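Local coordinates for regulatory protein YycH-like domain-containing protein (Eubacterium rectale, PDB 5COZ) that is of unknown function but probably has a YycH-like regulatory domain and is probably a cell-surface lipoprotein, at residues A[13-23]-A[33-41]; A[130-141]-A[195-206]. All coordinates share one frame; numbering follows the deposited sequence.

Contact 1 (A[13-23]-A[33-41])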
loop_
_atom_site.group_PDB
_atom_site.type_symbol
_atom_site.label_atom_id
_atom_site.label_comp_id
_atom_site.label_asym_id
_atom_site.label_seq_id
_atom_site.Cartn_x
_atom_site.Cartn_y
_atom_site.Cartn_z
ATOM N N LEU A 13 -5.707 -18.826 -23.425
ATOM C CA LEU A 13 -5.729 -18.061 -22.173
ATOM C C LEU A 13 -4.810 -16.826 -22.252
ATOM O O LEU A 13 -5.022 -15.849 -21.528
ATOM C CB LEU A 13 -5.257 -18.995 -21.032
ATOM C CG LEU A 13 -5.332 -18.476 -19.593
ATOM C CD1 LEU A 13 -6.663 -18.821 -18.954
ATOM C CD2 LEU A 13 -4.197 -19.038 -18.759
ATOM N N ASN A 14 -3.791 -16.880 -23.133
ATOM C CA ASN A 14 -2.810 -15.809 -23.290
ATOM C C ASN A 14 -3.069 -14.922 -24.533
ATOM O O ASN A 14 -2.199 -14.143 -24.884
ATOM C CB ASN A 14 -1.388 -16.391 -23.311
ATOM C CG ASN A 14 -1.030 -17.146 -22.051
ATOM O OD1 ASN A 14 -0.825 -16.564 -20.976
ATOM N ND2 ASN A 14 -0.963 -18.467 -22.154
ATOM N N ASP A 15 -4.251 -14.990 -25.175
ATOM C CA ASP A 15 -4.573 -14.093 -26.312
ATOM C C ASP A 15 -5.191 -12.802 -25.734
ATOM O O ASP A 15 -6.000 -12.898 -24.814
ATOM C CB ASP A 15 -5.501 -14.789 -27.318
ATOM C CG ASP A 15 -6.171 -13.852 -28.297
ATOM O OD1 ASP A 15 -5.553 -13.536 -29.334
ATOM O OD2 ASP A 15 -7.330 -13.462 -28.042
ATOM N N TYR A 16 -4.825 -11.615 -26.263
ATOM C CA TYR A 16 -5.312 -10.328 -25.715
ATOM C C TYR A 16 -6.852 -10.181 -25.761
ATOM O O TYR A 16 -7.448 -9.789 -24.755
ATOM C CB TYR A 16 -4.614 -9.125 -26.381
ATOM C CG TYR A 16 -5.178 -7.768 -25.996
ATOM C CD1 TYR A 16 -5.199 -7.347 -24.667
ATOM C CD2 TYR A 16 -5.646 -6.889 -26.964
ATOM C CE1 TYR A 16 -5.714 -6.099 -24.311
ATOM C CE2 TYR A 16 -6.159 -5.641 -26.624
ATOM C CZ TYR A 16 -6.196 -5.250 -25.295
ATOM O OH TYR A 16 -6.694 -4.010 -24.974
ATOM N N GLU A 17 -7.500 -10.520 -26.881
ATOM C CA GLU A 17 -8.959 -10.416 -26.951
ATOM C C GLU A 17 -9.646 -11.370 -25.973
ATOM O O GLU A 17 -10.664 -10.997 -25.395
ATOM C CB GLU A 17 -9.448 -10.676 -28.386
ATOM C CG GLU A 17 -9.239 -9.484 -29.312
ATOM C CD GLU A 17 -9.913 -8.174 -28.932
ATOM O OE1 GLU A 17 -11.082 -8.198 -28.476
ATOM O OE2 GLU A 17 -9.270 -7.115 -29.114
ATOM N N ASN A 18 -9.084 -12.572 -25.753
ATOM C CA ASN A 18 -9.617 -13.532 -24.779
ATOM C C ASN A 18 -9.447 -12.988 -23.358
ATOM O O ASN A 18 -10.331 -13.163 -22.500
ATOM C CB ASN A 18 -8.928 -14.894 -24.910
ATOM C CG ASN A 18 -9.455 -15.721 -26.052
ATOM O OD1 ASN A 18 -10.539 -15.474 -26.591
ATOM N ND2 ASN A 18 -8.686 -16.713 -26.455
ATOM N N VAL A 19 -8.313 -12.314 -23.123
ATOM C CA VAL A 19 -8.049 -11.706 -21.818
ATOM C C VAL A 19 -9.097 -10.609 -21.567
ATOM O O VAL A 19 -9.677 -10.547 -20.471
ATOM C CB VAL A 19 -6.590 -11.178 -21.719
ATOM C CG1 VAL A 19 -6.428 -10.165 -20.586
ATOM C CG2 VAL A 19 -5.598 -12.335 -21.556
ATOM N N LEU A 20 -9.367 -9.751 -22.576
ATOM C CA LEU A 20 -10.406 -8.729 -22.396
ATOM C C LEU A 20 -11.738 -9.345 -22.040
ATOM O O LEU A 20 -12.405 -8.862 -21.123
ATOM C CB LEU A 20 -10.581 -7.843 -23.640
ATOM C CG LEU A 20 -9.497 -6.818 -23.897
ATOM C CD1 LEU A 20 -9.768 -6.075 -25.198
ATOM C CD2 LEU A 20 -9.409 -5.829 -22.742
ATOM N N ASN A 21 -12.135 -10.423 -22.744
ATOM C CA ASN A 21 -13.405 -11.087 -22.479
ATOM C C ASN A 21 -13.445 -11.656 -21.055
ATOM O O ASN A 21 -14.480 -11.550 -20.385
ATOM C CB ASN A 21 -13.666 -12.181 -23.504
ATOM C CG ASN A 21 -15.033 -12.796 -23.373
ATOM O OD1 ASN A 21 -16.060 -12.118 -23.485
ATOM N ND2 ASN A 21 -15.068 -14.078 -23.067
ATOM N N SER A 22 -12.308 -12.199 -20.567
ATOM C CA SER A 22 -12.215 -12.762 -19.218
ATOM C C SER A 22 -12.414 -11.662 -18.154
ATOM O O SER A 22 -12.875 -11.959 -17.062
ATOM C CB SER A 22 -10.872 -13.459 -19.001
ATOM O OG SER A 22 -9.807 -12.557 -18.717
ATOM N N LEU A 23 -12.158 -10.393 -18.528
ATOM C CA LEU A 23 -12.332 -9.279 -17.603
ATOM C C LEU A 23 -13.719 -8.654 -17.693
ATOM O O LEU A 23 -13.975 -7.640 -17.034
ATOM C CB LEU A 23 -11.262 -8.198 -17.834
ATOM C CG LEU A 23 -9.843 -8.642 -17.514
ATOM C CD1 LEU A 23 -8.864 -7.574 -17.936
ATOM C CD2 LEU A 23 -9.657 -8.985 -16.036
ATOM N N GLN A 33 -7.796 -13.695 -11.187
ATOM C CA GLN A 33 -6.921 -12.998 -10.243
ATOM C C GLN A 33 -5.590 -12.616 -10.917
ATOM O O GLN A 33 -4.841 -11.788 -10.390
ATOM C CB GLN A 33 -6.663 -13.856 -9.013
ATOM C CG GLN A 33 -7.862 -13.929 -8.069
ATOM C CD GLN A 33 -7.520 -14.678 -6.808
ATOM O OE1 GLN A 33 -7.169 -15.863 -6.833
ATOM N NE2 GLN A 33 -7.605 -13.998 -5.676
ATOM N N ASN A 34 -5.295 -13.214 -12.073
ATOM C CA ASN A 34 -4.075 -12.932 -12.828
ATOM C C ASN A 34 -4.380 -13.060 -14.305
ATOM O O ASN A 34 -5.200 -13.906 -14.700
ATOM C CB ASN A 34 -2.945 -13.913 -12.432
ATOM C CG ASN A 34 -2.568 -13.841 -10.967
ATOM O OD1 ASN A 34 -1.740 -13.007 -10.539
ATOM N ND2 ASN A 34 -3.233 -14.630 -10.139
ATOM N N ILE A 35 -3.743 -12.218 -15.119
ATOM C CA ILE A 35 -3.885 -12.278 -16.581
ATOM C C ILE A 35 -2.501 -12.140 -17.204
ATOM O O ILE A 35 -1.633 -11.469 -16.644
ATOM C CB ILE A 35 -4.854 -11.200 -17.137
ATOM C CG1 ILE A 35 -4.386 -9.766 -16.757
ATOM C CG2 ILE A 35 -6.297 -11.460 -16.672
ATOM C CD1 ILE A 35 -5.124 -8.633 -17.461
ATOM N N LYS A 36 -2.295 -12.746 -18.377
ATOM C CA LYS A 36 -1.009 -12.637 -19.056
ATOM C C LYS A 36 -1.240 -12.743 -20.563
ATOM O O LYS A 36 -1.901 -13.673 -21.022
ATOM C CB LYS A 36 -0.023 -13.722 -18.570
ATOM C CG LYS A 36 1.367 -13.561 -19.197
ATOM C CD LYS A 36 2.394 -14.530 -18.590
ATOM C CE LYS A 36 3.766 -14.446 -19.237
ATOM N NZ LYS A 36 4.515 -13.220 -18.839
ATOM N N CYS A 37 -0.751 -11.772 -21.317
ATOM C CA CYS A 37 -0.855 -11.776 -22.776
ATOM C C CYS A 37 0.062 -10.724 -23.370
ATOM O O CYS A 37 0.388 -9.730 -22.721
ATOM C CB CYS A 37 -2.290 -11.548 -23.240
ATOM S SG CYS A 37 -2.975 -9.953 -22.742
ATOM N N VAL A 38 0.423 -10.923 -24.619
ATOM C CA VAL A 38 1.184 -9.959 -25.380
ATOM C C VAL A 38 0.195 -9.107 -26.167
ATOM O O VAL A 38 -0.730 -9.651 -26.766
ATOM C CB VAL A 38 2.162 -10.713 -26.320
ATOM C CG1 VAL A 38 2.687 -9.807 -27.432
ATOM C CG2 VAL A 38 3.302 -11.326 -25.521
ATOM N N VAL A 39 0.365 -7.789 -26.161
ATOM C CA VAL A 39 -0.463 -6.923 -27.000
ATOM C C VAL A 39 0.277 -6.704 -28.316
ATOM O O VAL A 39 -0.283 -6.926 -29.390
ATOM C CB VAL A 39 -0.844 -5.600 -26.316
ATOM C CG1 VAL A 39 -1.634 -4.713 -27.266
ATOM C CG2 VAL A 39 -1.623 -5.874 -25.034
ATOM N N ASN A 40 1.551 -6.281 -28.239
ATOM C CA ASN A 40 2.396 -6.131 -29.420
ATOM C C ASN A 40 3.848 -6.269 -28.948
ATOM O O ASN A 40 4.058 -6.495 -27.739
ATOM C CB ASN A 40 2.098 -4.838 -30.182
ATOM C CG ASN A 40 2.322 -3.571 -29.405
ATOM O OD1 ASN A 40 3.326 -3.402 -28.708
ATOM N ND2 ASN A 40 1.426 -2.615 -29.566
ATOM N N ASP A 41 4.826 -6.119 -29.858
ATOM C CA ASP A 41 6.213 -6.391 -29.449
ATOM C C ASP A 41 6.801 -5.340 -28.482
ATOM O O ASP A 41 7.942 -5.505 -28.050
ATOM C CB ASP A 41 7.125 -6.588 -30.671
ATOM C CG ASP A 41 7.201 -5.421 -31.629
ATOM O OD1 ASP A 41 6.756 -4.315 -31.257
ATOM O OD2 ASP A 41 7.703 -5.613 -32.753
HETATM O O HOH W 1 -4.371 -14.776 -18.946
HETATM O O HOH W 2 0.143 -13.536 -25.749
HETATM O O HOH W 3 -2.479 -11.312 -27.902
#
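The N-terminal helix 16-22 packs on the edge strand 34-38 of a mixed sheet, with Y16 and V19 facing the strand and the end of L23 reaching I35. The two axes approach to 8.2 Å and run nearly antiparallel, at 154°. V19 sits over the middle of the strand and straddles two of its side chains: CG1 lies 3.7 Å from I35 CD1, while CG2 lies against C37 SG. The side chains of V19 and I35 cross at about a right angle. L23 and I35 instead meet tip to tip, L23 CD1 to I35 CD1 at 3.9 Å. The C37 sulfur, placed between its own backbone N and carbonyl carbon (chi1 62°), is thereby turned under the helix. There it also meets the Y16 ring at its edge, 81° off the normal, a sulfur-aromatic contact. One face of the same ring takes V39 CG2 in a CH-pi contact, 4.2 Å from the centroid. V284 of helix 276-288 touches both Y16 and V39, so this aromatic end is built from helix 16-22, the strand 34-40 region and helix 276-288. Within the sheet, strand 34-40 pairs antiparallel with strand 43-50. Three waters bridge the backbones of the two segments. One accepts from K36 N and donates to L13 O, a second links V38 N to N14 O, and a third accepts from Y16 N and donates to V38 O at 2.7 Å. N14 CA lies 3.2 Å from K36 O, a CA-H...O contact. At the start of the helix D15 is the N-cap, its OD2 accepting from N18 N at 3.0 Å on the anti side of the carboxylate.

Contact 2 (A[130-141]-A[195-206])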
loop_
_atom_site.group_PDB
_atom_site.type_symbol
_atom_site.label_atom_id
_atom_site.label_comp_id
_atom_site.label_asym_id
_atom_site.label_seq_id
_atom_site.Cartn_x
_atom_site.Cartn_y
_atom_site.Cartn_z
ATOM N N HIS A 130 14.756 -1.483 17.407
ATOM C CA HIS A 130 15.944 -1.035 16.693
ATOM C C HIS A 130 16.195 -1.937 15.450
ATOM O O HIS A 130 16.421 -1.428 14.359
ATOM C CB HIS A 130 17.144 -1.061 17.655
ATOM C CG HIS A 130 18.451 -0.742 17.002
ATOM N ND1 HIS A 130 18.730 0.527 16.530
ATOM C CD2 HIS A 130 19.503 -1.553 16.736
ATOM C CE1 HIS A 130 19.943 0.453 16.003
ATOM N NE2 HIS A 130 20.442 -0.780 16.095
ATOM N N ASP A 131 16.061 -3.264 15.602
ATOM C CA ASP A 131 16.253 -4.189 14.479
ATOM C C ASP A 131 15.165 -3.996 13.391
ATOM O O ASP A 131 15.468 -4.031 12.197
ATOM C CB ASP A 131 16.244 -5.649 14.952
ATOM C CG ASP A 131 17.427 -6.047 15.823
ATOM O OD1 ASP A 131 18.380 -5.242 15.940
ATOM O OD2 ASP A 131 17.406 -7.176 16.376
ATOM N N GLY A 132 13.931 -3.748 13.807
ATOM C CA GLY A 132 12.838 -3.527 12.860
ATOM C C GLY A 132 13.042 -2.257 12.053
ATOM O O GLY A 132 12.891 -2.242 10.833
ATOM N N LYS A 133 13.414 -1.186 12.740
ATOM C CA LYS A 133 13.765 0.086 12.097
ATOM C C LYS A 133 14.831 -0.134 10.999
ATOM O O LYS A 133 14.649 0.309 9.859
ATOM C CB LYS A 133 14.301 1.073 13.148
ATOM C CG LYS A 133 14.600 2.447 12.556
ATOM C CD LYS A 133 15.066 3.428 13.621
ATOM C CE LYS A 133 16.545 3.547 13.704
ATOM N NZ LYS A 133 16.940 4.738 14.506
ATOM N N LEU A 134 15.926 -0.832 11.342
ATOM C CA LEU A 134 16.988 -1.018 10.355
ATOM C C LEU A 134 16.574 -1.963 9.227
ATOM O O LEU A 134 16.924 -1.709 8.074
ATOM C CB LEU A 134 18.267 -1.497 11.002
ATOM C CG LEU A 134 18.862 -0.580 12.107
ATOM C CD1 LEU A 134 20.220 -1.050 12.475
ATOM C CD2 LEU A 134 18.964 0.898 11.670
ATOM N N ALA A 135 15.799 -3.019 9.537
ATOM C CA ALA A 135 15.343 -3.915 8.475
ATOM C C ALA A 135 14.441 -3.224 7.466
ATOM O O ALA A 135 14.605 -3.412 6.261
ATOM C CB ALA A 135 14.601 -5.106 9.068
ATOM N N VAL A 136 13.473 -2.422 7.955
ATOM C CA VAL A 136 12.501 -1.865 7.033
ATOM C C VAL A 136 12.907 -0.496 6.479
ATOM O O VAL A 136 12.477 -0.165 5.373
ATOM C CB VAL A 136 11.109 -1.809 7.746
ATOM C CG1 VAL A 136 10.014 -1.260 6.829
ATOM C CG2 VAL A 136 10.723 -3.189 8.279
ATOM N N SER A 137 13.780 0.250 7.165
ATOM C CA SER A 137 14.067 1.605 6.681
ATOM C C SER A 137 15.558 1.966 6.535
ATOM O O SER A 137 15.865 3.084 6.108
ATOM C CB SER A 137 13.368 2.631 7.577
ATOM O OG SER A 137 13.889 2.669 8.894
ATOM N N ALA A 138 16.477 1.024 6.778
ATOM C CA ALA A 138 17.912 1.309 6.613
ATOM C C ALA A 138 18.586 0.246 5.744
ATOM O O ALA A 138 19.818 0.119 5.741
ATOM C CB ALA A 138 18.586 1.399 7.960
ATOM N N SER A 139 17.780 -0.496 4.979
ATOM C CA SER A 139 18.287 -1.588 4.177
ATOM C C SER A 139 17.832 -1.464 2.718
ATOM O O SER A 139 17.324 -0.407 2.332
ATOM C CB SER A 139 17.832 -2.917 4.801
ATOM O OG SER A 139 18.324 -3.016 6.133
ATOM N N LYS A 140 18.012 -2.510 1.900
ATOM C CA LYS A 140 17.670 -2.477 0.479
ATOM C C LYS A 140 16.150 -2.361 0.262
ATOM O O LYS A 140 15.705 -1.763 -0.736
ATOM C CB LYS A 140 18.233 -3.728 -0.223
ATOM C CG LYS A 140 18.393 -3.596 -1.729
ATOM C CD LYS A 140 19.076 -4.831 -2.316
ATOM C CE LYS A 140 19.119 -4.820 -3.823
ATOM N NZ LYS A 140 20.180 -3.916 -4.345
ATOM N N PHE A 141 15.356 -2.941 1.185
ATOM C CA PHE A 141 13.908 -2.889 1.059
ATOM C C PHE A 141 13.412 -1.461 1.213
ATOM O O PHE A 141 13.885 -0.718 2.076
ATOM C CB PHE A 141 13.259 -3.795 2.125
ATOM C CG PHE A 141 11.753 -3.855 2.084
ATOM C CD1 PHE A 141 11.101 -4.592 1.109
ATOM C CD2 PHE A 141 10.986 -3.125 2.986
ATOM C CE1 PHE A 141 9.703 -4.674 1.080
ATOM C CE2 PHE A 141 9.581 -3.200 2.953
ATOM C CZ PHE A 141 8.958 -3.966 1.994
ATOM N N LYS A 195 18.996 -11.026 1.225
ATOM C CA LYS A 195 18.889 -10.159 0.030
ATOM C C LYS A 195 18.582 -8.719 0.461
ATOM O O LYS A 195 18.841 -7.769 -0.288
ATOM C CB LYS A 195 17.809 -10.659 -0.934
ATOM C CG LYS A 195 18.046 -12.052 -1.513
ATOM C CD LYS A 195 19.403 -12.221 -2.208
ATOM C CE LYS A 195 19.537 -13.584 -2.851
ATOM N NZ LYS A 195 19.564 -14.685 -1.839
ATOM N N ASN A 196 18.067 -8.549 1.684
ATOM C CA ASN A 196 17.783 -7.236 2.236
ATOM C C ASN A 196 19.060 -6.667 2.871
ATOM O O ASN A 196 19.182 -6.620 4.104
ATOM C CB ASN A 196 16.648 -7.309 3.267
ATOM C CG ASN A 196 16.234 -5.949 3.740
ATOM O OD1 ASN A 196 16.158 -4.994 2.949
ATOM N ND2 ASN A 196 15.975 -5.815 5.031
ATOM N N THR A 197 20.026 -6.268 2.027
ATOM C CA THR A 197 21.322 -5.774 2.494
ATOM C C THR A 197 21.174 -4.609 3.451
ATOM O O THR A 197 20.420 -3.670 3.156
ATOM C CB THR A 197 22.170 -5.337 1.286
ATOM O OG1 THR A 197 22.011 -6.288 0.231
ATOM C CG2 THR A 197 23.673 -5.133 1.649
ATOM N N LEU A 198 21.851 -4.674 4.602
ATOM C CA LEU A 198 21.846 -3.581 5.553
ATOM C C LEU A 198 22.767 -2.485 4.981
ATOM O O LEU A 198 23.962 -2.714 4.802
ATOM C CB LEU A 198 22.269 -4.047 6.945
ATOM C CG LEU A 198 22.347 -2.961 8.051
ATOM C CD1 LEU A 198 20.987 -2.280 8.301
ATOM C CD2 LEU A 198 22.818 -3.559 9.337
ATOM N N ILE A 199 22.189 -1.336 4.613
ATOM C CA ILE A 199 22.953 -0.262 3.974
ATOM C C ILE A 199 23.422 0.761 4.995
ATOM O O ILE A 199 24.557 1.243 4.883
ATOM C CB ILE A 199 22.147 0.402 2.821
ATOM C CG1 ILE A 199 21.699 -0.651 1.773
ATOM C CG2 ILE A 199 22.981 1.521 2.134
ATOM C CD1 ILE A 199 20.693 -0.155 0.727
ATOM N N PHE A 200 22.581 1.090 5.987
ATOM C CA PHE A 200 22.940 2.107 6.964
ATOM C C PHE A 200 22.941 1.569 8.402
ATOM O O PHE A 200 22.088 1.956 9.211
ATOM C CB PHE A 200 22.023 3.340 6.812
ATOM C CG PHE A 200 22.044 3.947 5.425
ATOM C CD1 PHE A 200 23.123 4.715 4.998
ATOM C CD2 PHE A 200 20.990 3.743 4.541
ATOM C CE1 PHE A 200 23.148 5.262 3.710
ATOM C CE2 PHE A 200 21.011 4.299 3.255
ATOM C CZ PHE A 200 22.094 5.050 2.846
ATOM N N PRO A 201 23.947 0.749 8.796
ATOM C CA PRO A 201 24.008 0.320 10.198
ATOM C C PRO A 201 24.296 1.529 11.096
ATOM O O PRO A 201 24.840 2.532 10.622
ATOM C CB PRO A 201 25.160 -0.699 10.208
ATOM C CG PRO A 201 26.028 -0.294 9.073
ATOM C CD PRO A 201 25.091 0.216 8.021
ATOM N N GLU A 202 23.887 1.469 12.358
ATOM C CA GLU A 202 24.146 2.576 13.280
ATOM C C GLU A 202 25.390 2.286 14.094
ATOM O O GLU A 202 26.108 3.213 14.471
ATOM C CB GLU A 202 22.940 2.829 14.185
ATOM C CG GLU A 202 21.777 3.447 13.430
ATOM C CD GLU A 202 20.528 3.716 14.244
ATOM O OE1 GLU A 202 20.535 3.495 15.477
ATOM O OE2 GLU A 202 19.538 4.177 13.638
ATOM N N ASP A 203 25.637 0.992 14.366
ATOM C CA ASP A 203 26.786 0.456 15.095
ATOM C C ASP A 203 27.349 -0.727 14.324
ATOM O O ASP A 203 26.671 -1.271 13.454
ATOM C CB ASP A 203 26.378 0.022 16.518
ATOM C CG ASP A 203 26.062 1.173 17.444
ATOM O OD1 ASP A 203 24.898 1.635 17.440
ATOM O OD2 ASP A 203 26.975 1.613 18.179
ATOM N N ASP A 204 28.572 -1.155 14.666
ATOM C CA ASP A 204 29.244 -2.299 14.039
ATOM C C ASP A 204 28.558 -3.622 14.426
ATOM O O ASP A 204 28.796 -4.643 13.783
ATOM C CB ASP A 204 30.738 -2.324 14.437
ATOM C CG ASP A 204 30.964 -2.299 15.936
ATOM O OD1 ASP A 204 30.722 -1.234 16.557
ATOM O OD2 ASP A 204 31.374 -3.343 16.493
ATOM N N THR A 205 27.704 -3.593 15.467
ATOM C CA THR A 205 26.950 -4.749 15.946
ATOM C C THR A 205 25.683 -4.980 15.074
ATOM O O THR A 205 25.129 -6.070 15.117
ATOM C CB THR A 205 26.576 -4.589 17.428
ATOM O OG1 THR A 205 25.710 -3.464 17.586
ATOM C CG2 THR A 205 27.800 -4.449 18.335
ATOM N N ASP A 206 25.225 -3.964 14.309
ATOM C CA ASP A 206 24.022 -4.112 13.468
ATOM C C ASP A 206 24.279 -5.015 12.274
ATOM O O ASP A 206 25.207 -4.781 11.507
ATOM C CB ASP A 206 23.502 -2.740 12.996
ATOM C CG ASP A 206 23.030 -1.857 14.141
ATOM O OD1 ASP A 206 22.484 -2.399 15.131
ATOM O OD2 ASP A 206 23.176 -0.624 14.036
HETATM O O HOH W 4 20.481 -4.209 14.540
HETATM O O HOH W 5 18.798 4.736 17.242
HETATM O O HOH W 6 19.106 -5.549 6.713
#
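Across a single beta bridge S139 and L198 bring their CA atoms to 4.3 Å, and A138 O, at the end of helix 130-137, accepts in its carbonyl plane from both I199 N and F200 N. This joins the helix and its exit to the long loop between strands 188-192 and 211-220. N196, centre of an inverse gamma turn, extends its amide with CG opposite the backbone N (chi1 -174°), which lets both ends bond: ND2 gives to A135 O at 3.0 Å, and OD1 takes F141 N at 2.8 Å almost straight along its C=O. L134 CB packs on L198 CD1 at 3.9 Å. Farther along, K133 NZ forms a salt bridge to the syn lone pair of E202 OE2. H130 NE2 donates in its ring plane to D206 OD1 at 2.8 Å, a His-carboxylate pair with the two planes 43° apart. With an alanine here instead of D206, H130 NE2 would probably lose this acceptor and the 203-206 turn be less firmly held, since D206 OD2 accepts from E202 N, at 2.8 Å on its anti lone pair, and from D203 N above the carboxylate plane.

Contact 1 closes before contact 2 opens along the chain, and the two lie far apart, with centres 40 Å and nearest atoms about 18 Å from each other. Contact 1 includes a strand of one sheet; contact 2 borders another. The first sets the N-terminal helix against strand 34-40 of the mixed sheet, whereas helix 130-137 directly follows strand 125-128 of the antiparallel sheet, and its partner loop leads into strand 211-220 of that same sheet. Contact 1 spans a nine-residue connection, while contact 2 joins segments separated by 53 intervening residues. A sodium ion held by Q208 and D210 lies about 8 Å from the N196 side chain. With no residue shared, any coupling between the contacts would have to pass through the rest of the fold.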